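Local coordinates for protein oxidoreductase (PDB 7D5M) that binds NAD+ and, as a homologue of inositol dehydrogenase in the Gfo/Idh/MocA family, probably oxidises a sugar- or polyol-like substrate, at residues V206-L211 / R371-C376; C228-F233 / S379-G384; E241-T246 / L257-A262. All coordinates share one frame; numbering follows the deposited sequence.

Interaction 1: V206-L211 / R371-C376. With NAD (nicotinamide-adenine-dinucleotide), chain B.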
# COMPACT_ATOMS: atom_id res chain seq x y z
N VAL A 206 12.04 22.87 -2.40
CA VAL A 206 10.99 21.83 -2.27
C VAL A 206 9.94 22.22 -1.23
O VAL A 206 8.77 21.97 -1.48
CB VAL A 206 11.61 20.44 -2.04
CG1 VAL A 206 12.38 19.97 -3.27
CG2 VAL A 206 12.48 20.38 -0.79
N GLY A 207 10.32 22.86 -0.12
CA GLY A 207 9.36 23.21 0.95
C GLY A 207 8.20 24.05 0.43
O GLY A 207 7.06 23.87 0.92
N THR A 208 8.45 24.94 -0.52
CA THR A 208 7.44 25.91 -1.02
C THR A 208 6.37 25.20 -1.85
O THR A 208 5.28 25.77 -2.02
CB THR A 208 8.08 27.05 -1.82
OG1 THR A 208 8.98 26.48 -2.77
CG2 THR A 208 8.80 28.05 -0.95
N HIS A 209 6.63 23.99 -2.34
CA HIS A 209 5.64 23.24 -3.15
C HIS A 209 4.43 22.85 -2.30
O HIS A 209 3.30 23.24 -2.63
CB HIS A 209 6.28 22.06 -3.87
CG HIS A 209 6.91 22.43 -5.17
ND1 HIS A 209 6.22 23.04 -6.19
CD2 HIS A 209 8.18 22.26 -5.61
CE1 HIS A 209 7.02 23.20 -7.23
NE2 HIS A 209 8.25 22.75 -6.89
N PRO A 210 4.57 22.03 -1.23
CA PRO A 210 3.41 21.66 -0.42
C PRO A 210 2.84 22.87 0.35
O PRO A 210 1.66 22.88 0.63
CB PRO A 210 3.93 20.55 0.50
CG PRO A 210 5.44 20.76 0.54
CD PRO A 210 5.79 21.32 -0.83
N LEU A 211 3.67 23.87 0.65
CA LEU A 211 3.18 25.15 1.23
C LEU A 211 2.13 25.75 0.29
O LEU A 211 1.02 26.09 0.74
CB LEU A 211 4.33 26.13 1.46
CG LEU A 211 3.89 27.45 2.11
CD1 LEU A 211 3.72 27.27 3.60
CD2 LEU A 211 4.88 28.56 1.80
N ARG A 371 8.34 35.25 0.72
CA ARG A 371 8.10 35.69 2.12
C ARG A 371 8.39 34.52 3.07
O ARG A 371 9.12 34.70 4.06
CB ARG A 371 6.66 36.15 2.34
CG ARG A 371 6.44 36.73 3.74
CD ARG A 371 4.98 36.95 4.06
NE ARG A 371 4.25 37.56 2.96
CZ ARG A 371 4.32 38.83 2.62
NH1 ARG A 371 5.09 39.67 3.29
NH2 ARG A 371 3.62 39.27 1.59
N TRP A 372 7.80 33.36 2.79
CA TRP A 372 7.91 32.20 3.72
C TRP A 372 9.37 31.79 3.87
O TRP A 372 9.82 31.64 5.01
CB TRP A 372 7.04 31.04 3.24
CG TRP A 372 7.06 29.84 4.15
CD1 TRP A 372 6.29 29.64 5.26
CD2 TRP A 372 7.81 28.64 3.96
NE1 TRP A 372 6.54 28.40 5.79
CE2 TRP A 372 7.48 27.77 5.02
CE3 TRP A 372 8.75 28.22 3.01
CZ2 TRP A 372 8.03 26.49 5.13
CZ3 TRP A 372 9.30 26.96 3.13
CH2 TRP A 372 8.95 26.11 4.18
N VAL A 373 10.09 31.63 2.77
CA VAL A 373 11.52 31.22 2.81
C VAL A 373 12.29 32.26 3.63
O VAL A 373 13.11 31.87 4.47
CB VAL A 373 12.12 31.06 1.40
CG1 VAL A 373 13.64 30.94 1.43
CG2 VAL A 373 11.50 29.86 0.70
N GLU A 374 12.03 33.55 3.40
CA GLU A 374 12.81 34.63 4.06
C GLU A 374 12.59 34.56 5.58
O GLU A 374 13.60 34.64 6.32
CB GLU A 374 12.45 35.99 3.47
CG GLU A 374 13.32 37.12 3.97
CD GLU A 374 13.29 38.36 3.09
OE1 GLU A 374 12.88 39.41 3.60
OE2 GLU A 374 13.66 38.25 1.91
N ARG A 375 11.35 34.40 6.03
CA ARG A 375 11.00 34.30 7.47
C ARG A 375 11.65 33.05 8.07
O ARG A 375 12.17 33.15 9.20
CB ARG A 375 9.48 34.28 7.69
CG ARG A 375 8.82 35.63 7.45
CD ARG A 375 9.07 36.63 8.57
NE ARG A 375 8.56 37.91 8.11
CZ ARG A 375 9.25 38.79 7.36
NH1 ARG A 375 10.51 38.54 7.03
NH2 ARG A 375 8.69 39.92 6.97
N CYS A 376 11.60 31.92 7.37
CA CYS A 376 12.23 30.65 7.83
C CYS A 376 13.74 30.87 8.02
O CYS A 376 14.28 30.48 9.08
CB CYS A 376 11.98 29.50 6.86
SG CYS A 376 10.28 28.88 6.91
PA NAD B . 19.27 23.53 -14.94
O1A NAD B . 20.60 23.99 -14.44
O2A NAD B . 19.00 22.07 -15.14
O5B NAD B . 18.93 24.31 -16.29
C5B NAD B . 19.31 25.71 -16.51
C4B NAD B . 19.11 26.02 -17.97
O4B NAD B . 19.11 27.45 -18.19
C3B NAD B . 20.19 25.47 -18.91
O3B NAD B . 19.62 25.13 -20.16
C2B NAD B . 21.15 26.67 -19.02
O2B NAD B . 21.98 26.65 -20.15
C1B NAD B . 20.12 27.79 -19.12
N9A NAD B . 20.62 29.11 -18.76
C8A NAD B . 21.36 29.43 -17.66
N7A NAD B . 21.60 30.71 -17.55
C5A NAD B . 20.97 31.28 -18.65
C6A NAD B . 20.85 32.61 -19.09
N6A NAD B . 21.36 33.66 -18.43
N1A NAD B . 20.13 32.83 -20.22
C2A NAD B . 19.61 31.78 -20.86
N3A NAD B . 19.65 30.48 -20.54
C4A NAD B . 20.35 30.30 -19.40
O3 NAD B . 18.11 24.07 -13.94
PN NAD B . 16.63 23.47 -13.66
O1N NAD B . 16.72 22.37 -12.64
O2N NAD B . 15.98 23.17 -14.98
O5D NAD B . 15.90 24.71 -12.96
C5D NAD B . 15.72 25.96 -13.63
C4D NAD B . 14.70 26.72 -12.83
O4D NAD B . 13.49 25.91 -12.74
C3D NAD B . 15.11 27.01 -11.39
O3D NAD B . 14.59 28.27 -10.99
C2D NAD B . 14.47 25.86 -10.60
O2D NAD B . 14.21 26.19 -9.24
C1D NAD B . 13.16 25.69 -11.37
N1N NAD B . 12.54 24.34 -11.26
C2N NAD B . 11.21 24.24 -10.90
C3N NAD B . 10.61 22.99 -10.73
C7N NAD B . 9.11 22.97 -10.50
O7N NAD B . 8.46 23.99 -10.72
N7N NAD B . 8.57 21.82 -10.09
C4N NAD B . 11.40 21.84 -10.80
C5N NAD B . 12.75 21.96 -11.15
C6N NAD B . 13.24 23.19 -11.51
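Leu211 and Trp372 meet between two helical segments, 206-211 and 371-376, whose axes come within 10.6 Å and run at 125° to each other, with Thr208 and Val373 nearest by CA. Trp372 offers a broad flat surface that packs against the other helix. Its CG lies anti to the backbone N (chi1 -178°), which carries the indole across to the other helix. Leu211 CD2 sits over the five-membered ring of Trp372 in a CH-pi contact, 3.7 Å from its centroid, and touches Trp372 CG at 3.5 Å; the second branch, CD1, reaches the pyrrole side near NE1. On the opposite face Cys376 SG, one turn further on, lies over the ring centre, so the indole is clamped between a methyl and a sulfur. With no side chain, Gly207 lets the six-membered ring come close to the backbone, its C 4.1 Å from Trp372 CZ3. Thr208 splits its duties: CG2 packs on Val373 CG2 at 3.6 Å, while OG1 turns back to Gly204 O of its own helix, which suits a hydroxyl in a buried place. From the far side of helix 202-217, His209 NE2 approaches the nicotinamide amide N7N of NAD at 3.3 Å. The contact thus packs two helices of the C-terminal alpha/beta domain of a Gfo/Idh/MocA-type oxidoreductase, one of which also lines the nicotinamide end of the cofactor pocket.

Interaction 2: C228-F233 / S379-G384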
# COMPACT_ATOMS: atom_id res chain seq x y z
N CYS A 228 11.81 28.01 12.46
CA CYS A 228 12.49 27.10 11.51
C CYS A 228 13.85 26.72 12.07
O CYS A 228 14.67 27.61 12.39
CB CYS A 228 12.60 27.72 10.13
SG CYS A 228 13.48 26.66 8.96
N SER A 229 14.08 25.42 12.16
CA SER A 229 15.38 24.80 12.48
C SER A 229 15.89 24.12 11.21
O SER A 229 15.16 23.27 10.66
CB SER A 229 15.23 23.87 13.64
OG SER A 229 16.28 22.93 13.65
N ARG A 230 17.06 24.51 10.71
CA ARG A 230 17.61 23.99 9.44
C ARG A 230 19.03 23.48 9.65
O ARG A 230 19.76 24.00 10.52
CB ARG A 230 17.51 25.05 8.34
CG ARG A 230 18.59 26.12 8.37
CD ARG A 230 18.36 27.16 7.28
NE ARG A 230 19.25 28.31 7.38
CZ ARG A 230 19.66 29.07 6.36
NH1 ARG A 230 19.31 28.80 5.11
NH2 ARG A 230 20.45 30.11 6.60
N GLN A 231 19.39 22.48 8.85
CA GLN A 231 20.69 21.77 8.94
C GLN A 231 21.32 21.66 7.56
O GLN A 231 20.58 21.57 6.55
CB GLN A 231 20.51 20.38 9.56
CG GLN A 231 19.77 20.39 10.90
CD GLN A 231 18.27 20.49 10.75
OE1 GLN A 231 17.68 19.86 9.87
NE2 GLN A 231 17.64 21.25 11.63
N SER A 232 22.65 21.66 7.53
CA SER A 232 23.47 21.25 6.37
C SER A 232 24.15 19.93 6.74
O SER A 232 25.22 19.96 7.39
CB SER A 232 24.46 22.33 5.98
OG SER A 232 23.82 23.61 5.91
N PHE A 233 23.50 18.80 6.45
CA PHE A 233 24.05 17.46 6.80
C PHE A 233 25.25 17.17 5.90
O PHE A 233 26.24 16.59 6.39
CB PHE A 233 22.96 16.40 6.74
CG PHE A 233 22.06 16.40 7.95
CD1 PHE A 233 22.54 16.01 9.19
CD2 PHE A 233 20.73 16.79 7.85
CE1 PHE A 233 21.71 16.02 10.31
CE2 PHE A 233 19.91 16.81 8.96
CZ PHE A 233 20.39 16.41 10.19
N SER A 379 14.36 33.00 11.16
CA SER A 379 14.19 32.19 12.39
C SER A 379 15.40 31.27 12.58
O SER A 379 15.95 31.23 13.71
CB SER A 379 12.90 31.41 12.38
OG SER A 379 12.87 30.46 13.43
N ALA A 380 15.79 30.55 11.53
CA ALA A 380 16.87 29.53 11.56
C ALA A 380 18.18 30.20 11.97
O ALA A 380 18.90 29.63 12.81
CB ALA A 380 17.02 28.87 10.21
N ASP A 381 18.47 31.37 11.40
CA ASP A 381 19.72 32.14 11.65
C ASP A 381 19.75 32.61 13.11
O ASP A 381 20.88 32.77 13.64
CB ASP A 381 19.85 33.30 10.66
CG ASP A 381 20.30 32.87 9.27
OD1 ASP A 381 20.66 31.69 9.10
OD2 ASP A 381 20.30 33.73 8.38
N ARG A 382 18.59 32.79 13.75
CA ARG A 382 18.48 33.19 15.18
C ARG A 382 18.32 31.96 16.08
O ARG A 382 17.90 32.13 17.23
CB ARG A 382 17.30 34.16 15.34
CG ARG A 382 17.54 35.51 14.67
CD ARG A 382 16.30 36.37 14.71
NE ARG A 382 15.84 36.54 16.09
CZ ARG A 382 14.63 36.97 16.45
NH1 ARG A 382 13.72 37.28 15.54
NH2 ARG A 382 14.34 37.09 17.74
N GLY A 383 18.66 30.77 15.58
CA GLY A 383 18.71 29.50 16.34
C GLY A 383 17.33 28.87 16.51
O GLY A 383 17.12 28.21 17.55
N GLY A 384 16.43 29.06 15.55
CA GLY A 384 15.12 28.38 15.48
C GLY A 384 14.12 28.90 16.49
O GLY A 384 13.45 28.09 17.14
O HOH W 1 20.68 29.00 9.70
O HOH W 2 18.51 26.35 12.51
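Arg230 and Asp381 form a salt bridge where strand 223-231 meets the end of helix 363-381, which closes in a Schellman motif. Arg230 NH2 gives a hydrogen bond of 3.0 Å to Asp381 OD1, meeting it on the syn side, though the guanidinium and carboxylate planes stand 54° apart. A water bridges the same pair: it accepts from Arg230 NE at 2.8 Å and donates to the same OD1. Arginine suits the place because its several N-H groups serve different partners, and NH1 turns instead to Glu241 and to Pro199 O. Deeper in, Cys228 N donates to Ser379 OG at 2.8 Å with an N-H...O angle of 159°. The serine hydroxyl, anti to its backbone N (chi1 169°), can take this bond and also pair with Val385 O, tying the strand to the chain beyond the helix.

Ala380 lies between these polar groups. Its small CB lets the extended Arg230 chain pass close by, with Arg230 CD 3.6 Å from Ala380 CB. In the Schellman motif Gly384 N bonds to Ser379 O and Gly383 N to Ala380 O; Gly383, with positive phi, is the C-prime residue, and Gly384 also has positive phi, readily adopted without a side chain. Bare of a side chain, Gly384 fits closely against Cys228 O. Its O makes a weak hydrogen bond to Trp386 of the second subunit, and Ser229 packs on Met255 of that subunit. Cys228 O receives two CA-H...O contacts, from Ala380 CA at 3.0 Å and from Gly384 CA at 3.2 Å.

Interaction 3: E241-T246 / L257-A262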
# COMPACT_ATOMS: atom_id res chain seq x y z
N GLU A 241 20.75 24.96 3.64
CA GLU A 241 20.21 23.78 4.36
C GLU A 241 19.78 22.69 3.37
O GLU A 241 19.14 23.02 2.36
CB GLU A 241 19.06 24.22 5.28
CG GLU A 241 17.72 24.48 4.60
CD GLU A 241 17.64 25.65 3.63
OE1 GLU A 241 18.48 26.56 3.71
OE2 GLU A 241 16.72 25.64 2.79
N ASP A 242 20.07 21.43 3.69
CA ASP A 242 19.55 20.26 2.93
C ASP A 242 18.46 19.56 3.74
O ASP A 242 17.94 18.53 3.26
CB ASP A 242 20.67 19.32 2.48
CG ASP A 242 21.63 18.90 3.57
OD1 ASP A 242 21.28 19.01 4.75
OD2 ASP A 242 22.73 18.45 3.21
N ASN A 243 18.08 20.13 4.88
CA ASN A 243 16.99 19.61 5.74
C ASN A 243 16.45 20.76 6.56
O ASN A 243 17.26 21.59 7.01
CB ASN A 243 17.50 18.48 6.63
CG ASN A 243 16.36 17.70 7.24
OD1 ASN A 243 15.67 16.96 6.53
ND2 ASN A 243 16.14 17.86 8.53
N ALA A 244 15.14 20.83 6.77
CA ALA A 244 14.56 21.88 7.63
C ALA A 244 13.21 21.45 8.19
O ALA A 244 12.46 20.68 7.53
CB ALA A 244 14.46 23.16 6.86
N TYR A 245 12.94 21.92 9.40
CA TYR A 245 11.64 21.81 10.09
C TYR A 245 11.08 23.21 10.27
O TYR A 245 11.72 24.03 10.95
CB TYR A 245 11.80 21.13 11.45
CG TYR A 245 12.53 19.83 11.35
CD1 TYR A 245 11.86 18.66 11.03
CD2 TYR A 245 13.91 19.77 11.53
CE1 TYR A 245 12.53 17.46 10.91
CE2 TYR A 245 14.60 18.58 11.41
CZ TYR A 245 13.90 17.42 11.11
OH TYR A 245 14.58 16.24 10.97
N THR A 246 9.90 23.45 9.71
CA THR A 246 9.17 24.72 9.92
C THR A 246 7.88 24.42 10.69
O THR A 246 7.03 23.68 10.17
CB THR A 246 8.88 25.45 8.62
OG1 THR A 246 10.12 25.57 7.93
CG2 THR A 246 8.25 26.81 8.88
N LEU A 257 3.07 22.30 9.92
CA LEU A 257 4.42 21.73 10.00
C LEU A 257 4.88 21.47 8.57
O LEU A 257 4.09 20.87 7.82
CB LEU A 257 4.36 20.43 10.81
CG LEU A 257 5.66 19.63 10.87
CD1 LEU A 257 6.75 20.38 11.61
CD2 LEU A 257 5.40 18.28 11.51
N VAL A 258 6.09 21.92 8.23
CA VAL A 258 6.71 21.62 6.91
C VAL A 258 8.06 20.96 7.15
O VAL A 258 8.93 21.58 7.80
CB VAL A 258 6.88 22.87 6.02
CG1 VAL A 258 7.34 22.49 4.62
CG2 VAL A 258 5.60 23.69 5.96
N TRP A 259 8.21 19.73 6.67
CA TRP A 259 9.52 19.05 6.61
C TRP A 259 10.06 19.16 5.18
O TRP A 259 9.45 18.57 4.27
CB TRP A 259 9.40 17.60 7.10
CG TRP A 259 10.68 16.84 6.96
CD1 TRP A 259 11.95 17.34 7.10
CD2 TRP A 259 10.83 15.45 6.66
NE1 TRP A 259 12.87 16.35 6.90
CE2 TRP A 259 12.22 15.18 6.63
CE3 TRP A 259 9.93 14.40 6.44
CZ2 TRP A 259 12.71 13.90 6.38
CZ3 TRP A 259 10.42 13.14 6.19
CH2 TRP A 259 11.80 12.89 6.16
N SER A 260 11.13 19.93 4.99
CA SER A 260 11.83 20.11 3.69
C SER A 260 13.12 19.29 3.73
O SER A 260 13.89 19.46 4.69
CB SER A 260 12.14 21.58 3.44
OG SER A 260 10.97 22.38 3.55
N SER A 261 13.38 18.43 2.74
CA SER A 261 14.63 17.61 2.78
C SER A 261 15.06 17.15 1.40
O SER A 261 14.19 16.80 0.58
CB SER A 261 14.47 16.45 3.73
OG SER A 261 15.73 15.85 3.99
N ALA A 262 16.37 17.13 1.17
CA ALA A 262 17.01 16.48 0.02
C ALA A 262 17.89 15.33 0.50
O ALA A 262 18.57 14.73 -0.34
CB ALA A 262 17.80 17.51 -0.77
O HOH W 3 10.62 23.13 6.25
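Asn243 OD1 takes two bonds from the neighbouring strand, one from Ser261 OG at 2.8 Å and one from Trp259 NE1 at 2.9 Å. The serine hydroxyl approaches in the carbonyl plane on a lone pair, whereas the indole N-H comes 25° out of that plane; the amide and ring planes are 70° apart. Asn243 CG, anti to the backbone N, carries the amide toward the neighbouring strand, and the turn about CB-CG points OD1 at its two donors; an amide suits the spot because its ND2 can donate at the same time to Gln231 OE1. Beside it, the side chains of Tyr245 and Trp259 lie side by side, pointing the same way, their ring planes 7° apart but slid so far that they hardly overlap, and Tyr245 CE1 touches Trp259 CD1 at 3.9 Å. His169 of the second subunit meets both rings and bonds to Tyr245 OH, so this aromatic face belongs to the subunit interface.

The other face carries Ala244, Thr246, Val258 and Ser260. A water there donates to Val258 O at 2.8 Å and also bonds to Thr246 OG1 and Ser260 OG, giving these buried hydroxyls a shared partner; helices 202-217 and 363-381 cover this side. Between the two faces runs the backbone, with Ala244-Ser260 and Thr246-Val258 as hydrogen-bonded pairs and Ala262 N reaching Asp242 O at 3.0 Å. Across the other side of strand 243-250, Asp242 and Asn243 face Gln231 of strand 223-231 in a classic beta bulge. Strands 243-250 and 255-261 themselves form an antiparallel beta hairpin in the mixed sheet of the C-terminal domain.

All three contacts lie in the C-terminal alpha/beta domain, on one side of the chain's centre. Centres are about 14 Å apart for interactions 1 and 2, and about 10 Å for interaction 3 from either. Along the chain, 206-211 and 228-233 come first, then the hairpin of interaction 3, and finally 371-376 within helix 363-381 and 379-384 at its C-terminal end; interaction 3 is therefore nested inside the loops closed by the other two, which themselves cross. Strands 223-231 and 243-250 are sheet neighbours. The helices of interaction 1 rest on the hairpin through Gly207 and Trp372, so one layered unit connects the NAD pocket with the subunit interface reached by interactions 2 and 3.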